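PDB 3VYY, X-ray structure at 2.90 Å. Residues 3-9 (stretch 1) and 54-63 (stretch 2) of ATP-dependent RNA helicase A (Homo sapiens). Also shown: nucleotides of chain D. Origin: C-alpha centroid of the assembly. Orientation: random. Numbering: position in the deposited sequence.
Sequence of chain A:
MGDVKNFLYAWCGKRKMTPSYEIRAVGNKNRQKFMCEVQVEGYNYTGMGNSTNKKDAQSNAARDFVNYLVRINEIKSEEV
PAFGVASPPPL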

# COMPACT_ATOMS: atom_id res chain seq x y z
N ASP A 3 -1.28 -4.77 9.10
CA ASP A 3 -1.94 -5.77 8.25
C ASP A 3 -2.44 -5.35 6.86
O ASP A 3 -2.87 -6.19 6.09
N VAL A 4 -2.38 -4.06 6.55
CA VAL A 4 -2.87 -3.56 5.26
C VAL A 4 -2.16 -4.15 4.05
O VAL A 4 -2.77 -4.34 3.01
N LYS A 5 -0.87 -4.41 4.20
CA LYS A 5 -0.10 -5.06 3.15
C LYS A 5 -0.63 -6.46 2.88
O LYS A 5 -0.76 -6.88 1.72
N ASN A 6 -0.93 -7.16 3.97
CA ASN A 6 -1.48 -8.50 3.97
C ASN A 6 -2.89 -8.44 3.39
O ASN A 6 -3.30 -9.31 2.63
N PHE A 7 -3.62 -7.38 3.73
CA PHE A 7 -4.94 -7.18 3.18
C PHE A 7 -4.87 -6.97 1.67
O PHE A 7 -5.56 -7.65 0.91
N LEU A 8 -4.04 -6.04 1.23
CA LEU A 8 -3.92 -5.76 -0.19
C LEU A 8 -3.44 -6.99 -0.90
O LEU A 8 -3.75 -7.20 -2.07
N TYR A 9 -2.67 -7.82 -0.20
CA TYR A 9 -2.10 -8.97 -0.84
C TYR A 9 -3.21 -9.97 -1.10
O TYR A 9 -3.30 -10.51 -2.20
N LYS A 54 12.10 0.39 5.29
CA LYS A 54 11.44 -0.07 4.07
C LYS A 54 10.05 -0.61 4.33
O LYS A 54 9.13 -0.33 3.58
N LYS A 55 9.89 -1.41 5.38
CA LYS A 55 8.59 -1.97 5.71
C LYS A 55 7.56 -0.86 5.72
O LYS A 55 6.52 -0.95 5.06
N ASP A 56 7.87 0.21 6.45
CA ASP A 56 6.94 1.30 6.62
C ASP A 56 6.75 2.09 5.33
O ASP A 56 5.65 2.59 5.08
N ALA A 57 7.79 2.19 4.50
CA ALA A 57 7.59 2.78 3.19
C ALA A 57 6.54 1.94 2.43
O ALA A 57 5.67 2.48 1.72
N GLN A 58 6.59 0.62 2.61
CA GLN A 58 5.64 -0.25 1.98
C GLN A 58 4.25 -0.12 2.57
O GLN A 58 3.28 0.10 1.81
N SER A 59 4.13 -0.25 3.89
CA SER A 59 2.83 -0.05 4.54
C SER A 59 2.15 1.22 4.05
O SER A 59 0.97 1.22 3.74
N ASN A 60 2.91 2.30 3.96
CA ASN A 60 2.36 3.58 3.58
C ASN A 60 1.83 3.57 2.15
O ASN A 60 0.73 4.06 1.88
N ALA A 61 2.59 2.98 1.24
CA ALA A 61 2.15 2.82 -0.16
C ALA A 61 0.88 1.97 -0.26
O ALA A 61 -0.02 2.29 -1.03
N ALA A 62 0.83 0.88 0.51
CA ALA A 62 -0.34 0.01 0.52
C ALA A 62 -1.56 0.78 1.02
O ALA A 62 -2.62 0.77 0.37
N ARG A 63 -1.40 1.47 2.15
CA ARG A 63 -2.50 2.28 2.71
C ARG A 63 -3.02 3.21 1.64
O ARG A 63 -4.22 3.24 1.33

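The helix of stretch 1 meets the helix of stretch 2 in the same chain, with their axes 9.0 Å apart at closest approach and 52° between their N-to-C directions. The contact is small, burying 325 Å² in all, and Lys-5 contributes the largest share.

Lys-54 lies out of reach of stretch 1 and serves the RNA instead. Its backbone N donates to OP1 of C6 in chain D at 2.8 Å. Its side chain, m at chi1 and t at chi2, chi3 and chi4, is nearly extended. This carries NZ to the RNA backbone, where Lys-54 NZ donates to O3' of C6 at 3.1 Å and to OP1 of G7 at 2.8 Å. Such phosphate contacts fit the RNA helicase name.

Lys-55 starts sideways, with chi1 m and the remaining angles t, and its end leads away from stretch 1. Its backbone is the part nearest Lys-5: Lys-5 NZ lies 3.6 Å from Lys-55 O. Asp-56 points its CA-to-CB bond away and makes no contact, and Ala-57 is buried but out of reach.

Gln-58 (chi1 m, chi2 t) points sideways. Its CB packs against the aliphatic part of Lys-5, with Lys-5 CD 3.9 Å from Gln-58 CB.

Ser-59, also sideways, adopts m. This places its hydroxyl back over the helix, where Ser-59 OG donates to Lys-55 O at 3.2 Å. The same oxygen meets the lysine end: Lys-5 CE is 3.1 Å from Ser-59 OG, and Lys-5 NZ is 3.3 Å from Ser-59 OG.

Asn-60 is m and points away; its ND2 is hydrogen-bonded elsewhere in the structure. Ala-61 is buried but does not touch stretch 1.

Ala-62 points toward stretch 1 and has more area covered by it than any other residue of stretch 2. Its CB touches three residues. Lys-5 CG is 4.0 Å from Ala-62 CB, Leu-8 CD2 is 4.0 Å from Ala-62 CB, and Val-4 O is 4.4 Å from Ala-62 CB. Leu-8, itself pointing toward stretch 2, reaches this methyl with chi1 t and chi2 p.

The side chain of Lys-5 fits as a knob among Lys-55, Gln-58, Ser-59 and Ala-62. Its CA-to-CB bond is sideways, but the m, t, m, t chain brings its end nearer to stretch 2.

Arg-63 closes the walk. Its chi1 is t and its end leads away, so the contact falls on its backbone: Val-4 CG1 is 4.3 Å from Arg-63 CA. Val-4 is buried and points toward stretch 2, with chi1 between wells at -148°.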

# COMPACT_ATOMS: atom_id res chain seq x y z
CB ASP A 3 -3.10 -6.43 9.03
CG ASP A 3 -2.67 -6.96 10.40
OD1 ASP A 3 -1.47 -7.32 10.56
OD2 ASP A 3 -3.53 -7.02 11.32
CB VAL A 4 -2.70 -2.06 5.14
CG1 VAL A 4 -3.81 -1.49 4.29
CG2 VAL A 4 -2.66 -1.40 6.51
CB LYS A 5 1.36 -5.15 3.57
CG LYS A 5 2.13 -3.88 3.37
CD LYS A 5 3.53 -4.06 3.87
CE LYS A 5 3.57 -3.97 5.38
NZ LYS A 5 4.96 -4.07 5.86
CB ASN A 6 -1.51 -9.02 5.41
CG ASN A 6 -1.85 -10.49 5.50
OD1 ASN A 6 -2.95 -10.86 5.89
ND2 ASN A 6 -0.90 -11.33 5.13
CB PHE A 7 -5.66 -6.01 3.82
CG PHE A 7 -6.91 -5.64 3.11
CD1 PHE A 7 -8.14 -6.12 3.54
CD2 PHE A 7 -6.87 -4.86 1.95
CE1 PHE A 7 -9.29 -5.81 2.86
CE2 PHE A 7 -8.02 -4.55 1.27
CZ PHE A 7 -9.23 -5.02 1.72
CB LEU A 8 -2.93 -4.62 -0.42
CG LEU A 8 -2.50 -4.32 -1.86
CD1 LEU A 8 -3.69 -3.96 -2.75
CD2 LEU A 8 -1.48 -3.20 -1.89
CB TYR A 9 -1.02 -9.61 0.01
CG TYR A 9 -0.22 -10.61 -0.78
CD1 TYR A 9 0.81 -10.19 -1.62
CD2 TYR A 9 -0.51 -11.98 -0.71
CE1 TYR A 9 1.54 -11.10 -2.37
CE2 TYR A 9 0.24 -12.91 -1.45
CZ TYR A 9 1.25 -12.45 -2.28
OH TYR A 9 1.99 -13.33 -3.02
CB LYS A 54 12.27 -1.17 3.40
CG LYS A 54 13.63 -0.73 2.87
CD LYS A 54 14.32 -1.87 2.17
CE LYS A 54 15.22 -1.37 1.06
NZ LYS A 54 16.07 -2.51 0.63
CB LYS A 55 8.63 -2.68 7.07
CG LYS A 55 9.46 -3.94 7.03
CD LYS A 55 9.12 -4.96 8.12
CE LYS A 55 9.97 -6.23 7.87
NZ LYS A 55 10.17 -7.09 9.09
CB ASP A 56 7.38 2.20 7.76
CG ASP A 56 7.45 1.45 9.08
OD1 ASP A 56 7.08 0.25 9.08
OD2 ASP A 56 7.87 2.05 10.11
CB ALA A 57 8.88 2.88 2.43
CB GLN A 58 6.10 -1.69 2.07
CG GLN A 58 6.96 -2.10 0.92
CD GLN A 58 7.62 -3.43 1.18
OE1 GLN A 58 8.64 -3.50 1.85
NE2 GLN A 58 7.03 -4.50 0.65
CB SER A 59 2.97 0.02 6.05
OG SER A 59 3.66 -1.11 6.53
CB ASN A 60 3.40 4.68 3.78
CG ASN A 60 3.79 4.87 5.25
OD1 ASN A 60 3.25 4.24 6.15
ND2 ASN A 60 4.75 5.75 5.49
CB ALA A 61 3.26 2.21 -1.01
CB ALA A 62 -0.09 -1.23 1.34
CB ARG A 63 -2.01 3.10 3.87
CG ARG A 63 -3.07 3.51 4.83
CD ARG A 63 -2.80 4.92 5.39
NE ARG A 63 -1.51 5.46 4.94
CZ ARG A 63 -1.37 6.41 4.03
NH1 ARG A 63 -2.44 6.96 3.48
NH2 ARG A 63 -0.16 6.82 3.66
P C D 6 15.80 -0.67 7.04
OP1 C D 6 14.57 -0.65 6.20
OP2 C D 6 15.79 -1.29 8.39
O5' C D 6 16.99 -1.29 6.15
C5' C D 6 17.27 -0.59 4.91
C4' C D 6 18.39 -1.19 4.10
O4' C D 6 19.66 -0.77 4.66
C3' C D 6 18.48 -2.70 4.14
O3' C D 6 17.62 -3.25 3.16
C2' C D 6 19.98 -2.91 3.88
O2' C D 6 20.41 -2.61 2.56
C1' C D 6 20.55 -1.86 4.79
N1 C D 6 20.69 -2.32 6.19
C2 C D 6 21.81 -3.08 6.51
O2 C D 6 22.59 -3.33 5.59
N3 C D 6 21.99 -3.53 7.79
C4 C D 6 21.08 -3.22 8.72
N4 C D 6 21.27 -3.66 9.96
C5 C D 6 19.92 -2.43 8.43
C6 C D 6 19.78 -2.00 7.16
P G D 7 17.15 -4.77 3.23
OP1 G D 7 16.34 -4.99 2.00
OP2 G D 7 16.67 -5.10 4.57
O5' G D 7 18.51 -5.60 3.14
C5' G D 7 19.15 -5.72 1.87
C4' G D 7 20.35 -6.59 2.03
O4' G D 7 21.19 -5.99 3.06
C3' G D 7 20.06 -7.95 2.61
O3' G D 7 19.67 -8.83 1.59
C2' G D 7 21.46 -8.30 3.09
O2' G D 7 22.30 -8.44 1.96
C1' G D 7 21.85 -7.01 3.78
N9 G D 7 21.54 -6.91 5.21
C8 G D 7 20.55 -6.17 5.81
N7 G D 7 20.53 -6.29 7.12
C5 G D 7 21.58 -7.14 7.40
C6 G D 7 22.05 -7.61 8.65
O6 G D 7 21.61 -7.37 9.80
N1 G D 7 23.14 -8.46 8.50
C2 G D 7 23.70 -8.81 7.29
N2 G D 7 24.75 -9.64 7.35
N3 G D 7 23.27 -8.36 6.11
C4 G D 7 22.21 -7.53 6.25